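Local coordinates for computational Design of Enzyme (Synthetic construct, PDB 3TP4), which is a computationally designed protein on a glycosyl hydrolase-like barrel scaffold, probably made to carry an activated serine in a catalytic triad, at residues K302-I307 with A347-T352. Residues are numbered along the deposited sequence; the frame is centred on the assembly and turned at random.
Sequences KVLAAI and AADPFT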
loop_
_atom_site.group_PDB
_atom_site.type_symbol
_atom_site.label_atom_id
_atom_site.label_comp_id
_atom_site.label_asym_id
_atom_site.label_seq_id
_atom_site.Cartn_x
_atom_site.Cartn_y
_atom_site.Cartn_z
ATOM N N LYS A 302 -17.272 2.404 -20.118
ATOM C CA LYS A 302 -18.325 2.851 -19.207
ATOM C C LYS A 302 -17.756 3.297 -17.855
ATOM O O LYS A 302 -18.159 4.336 -17.303
ATOM C CB LYS A 302 -19.370 1.752 -19.009
ATOM C CG LYS A 302 -20.249 1.531 -20.217
ATOM C CD LYS A 302 -21.137 0.308 -20.037
ATOM C CE LYS A 302 -22.011 0.442 -18.801
ATOM N NZ LYS A 302 -23.104 -0.572 -18.789
ATOM N N VAL A 303 -16.822 2.514 -17.319
ATOM C CA VAL A 303 -16.156 2.886 -16.070
ATOM C C VAL A 303 -15.417 4.212 -16.229
ATOM O O VAL A 303 -15.611 5.136 -15.450
ATOM C CB VAL A 303 -15.177 1.788 -15.595
ATOM C CG1 VAL A 303 -14.181 2.367 -14.588
ATOM C CG2 VAL A 303 -15.954 0.634 -14.972
ATOM N N LEU A 304 -14.594 4.304 -17.272
ATOM C CA LEU A 304 -13.851 5.528 -17.547
ATOM C C LEU A 304 -14.764 6.744 -17.747
ATOM O O LEU A 304 -14.465 7.823 -17.254
ATOM C CB LEU A 304 -12.944 5.344 -18.772
ATOM C CG LEU A 304 -12.063 6.547 -19.112
ATOM C CD1 LEU A 304 -11.089 6.732 -17.979
ATOM C CD2 LEU A 304 -11.307 6.391 -20.475
ATOM N N ALA A 305 -15.856 6.586 -18.489
ATOM C CA ALA A 305 -16.753 7.728 -18.730
ATOM C C ALA A 305 -17.436 8.227 -17.442
ATOM O O ALA A 305 -17.687 9.426 -17.271
ATOM C CB ALA A 305 -17.792 7.380 -19.797
ATOM N N ALA A 306 -17.736 7.307 -16.533
ATOM C CA ALA A 306 -18.321 7.679 -15.239
ATOM C C ALA A 306 -17.326 8.484 -14.415
ATOM O O ALA A 306 -17.681 9.481 -13.771
ATOM C CB ALA A 306 -18.743 6.438 -14.475
ATOM N N ILE A 307 -16.073 8.044 -14.428
ATOM C CA ILE A 307 -15.016 8.739 -13.702
ATOM C C ILE A 307 -14.832 10.132 -14.306
ATOM O O ILE A 307 -14.863 11.142 -13.593
ATOM C CB ILE A 307 -13.682 7.958 -13.794
ATOM C CG1 ILE A 307 -13.799 6.614 -13.067
ATOM C CG2 ILE A 307 -12.529 8.770 -13.234
ATOM C CD1 ILE A 307 -12.536 5.756 -13.137
ATOM N N ALA A 347 -8.019 2.458 -23.809
ATOM C CA ALA A 347 -6.606 2.821 -23.914
ATOM C C ALA A 347 -6.342 4.028 -24.815
ATOM O O ALA A 347 -5.448 4.826 -24.529
ATOM C CB ALA A 347 -5.758 1.610 -24.380
ATOM N N ALA A 348 -7.102 4.148 -25.904
ATOM C CA ALA A 348 -6.935 5.267 -26.834
ATOM C C ALA A 348 -7.503 6.578 -26.283
ATOM O O ALA A 348 -7.131 7.657 -26.724
ATOM C CB ALA A 348 -7.576 4.936 -28.185
ATOM N N ASP A 349 -8.384 6.485 -25.297
ATOM C CA ASP A 349 -8.974 7.687 -24.712
ATOM C C ASP A 349 -7.846 8.593 -24.235
ATOM O O ASP A 349 -6.860 8.112 -23.675
ATOM C CB ASP A 349 -9.878 7.314 -23.537
ATOM C CG ASP A 349 -10.758 8.467 -23.093
ATOM O OD1 ASP A 349 -10.222 9.421 -22.494
ATOM O OD2 ASP A 349 -11.979 8.411 -23.335
ATOM N N PRO A 350 -7.980 9.904 -24.453
ATOM C CA PRO A 350 -6.917 10.828 -24.042
ATOM C C PRO A 350 -6.762 10.893 -22.529
ATOM O O PRO A 350 -5.700 11.266 -22.029
ATOM C CB PRO A 350 -7.394 12.188 -24.576
ATOM C CG PRO A 350 -8.445 11.872 -25.590
ATOM C CD PRO A 350 -9.078 10.588 -25.156
ATOM N N PHE A 351 -7.804 10.542 -21.788
ATOM C CA PHE A 351 -7.707 10.680 -20.347
ATOM C C PHE A 351 -6.824 9.595 -19.708
ATOM O O PHE A 351 -6.227 9.824 -18.665
ATOM C CB PHE A 351 -9.103 10.771 -19.693
ATOM C CG PHE A 351 -9.063 11.195 -18.244
ATOM C CD1 PHE A 351 -8.812 12.514 -17.901
ATOM C CD2 PHE A 351 -9.271 10.276 -17.227
ATOM C CE1 PHE A 351 -8.766 12.906 -16.574
ATOM C CE2 PHE A 351 -9.215 10.659 -15.902
ATOM C CZ PHE A 351 -8.968 11.977 -15.572
ATOM N N THR A 352 -6.707 8.428 -20.343
ATOM C CA THR A 352 -5.859 7.361 -19.793
ATOM C C THR A 352 -4.412 7.480 -20.241
ATOM O O THR A 352 -4.143 7.610 -21.432
ATOM C CB THR A 352 -6.373 5.951 -20.177
ATOM O OG1 THR A 352 -6.489 5.860 -21.607
ATOM C CG2 THR A 352 -7.741 5.687 -19.515
#
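Leu304 reaches from helix 299-308 into the turn that follows helix 340-348, and its two methyl branches make the apolar contacts. With Leu304 CG anti to the backbone N (chi1 -177°), both methyls extend to the turn. Leu304 CD1 meets the Phe351 ring at its edge, near the ring plane, 4.1 Å from CD2 of Phe351. Thr352 CG2 sits at the fork of the leucine, 3.8 Å from both Leu304 CD1 and Leu304 CD2. The other approach is apolar against polar: Leu304 CD2 lies over the face of the Asp349 carboxylate, 3.4 Å from Asp349 CG and almost straight above it.

No hydrogen bond joins 302-307 to 347-352. Within the turn, Asp349 OD1 accepts from Phe351 N at 2.8 Å through its anti lone pair; it also forms a salt bridge with Lys308, at the end of helix 299-308. Replacing Asp349 with an alanine is likely to leave Phe351 N without its acceptor, the Lys308 charge without its mate and Leu304 CD2 without the flat group beneath it. Thr352 OG1 bonds back to Tyr346 O in helix 340-348. The Phe351 N bond closes an Asx turn, leading from helix 340-348 into strand 352-353 of the TIM-barrel-like domain, a helix-to-strand connection against which helix 299-308 packs through Leu304.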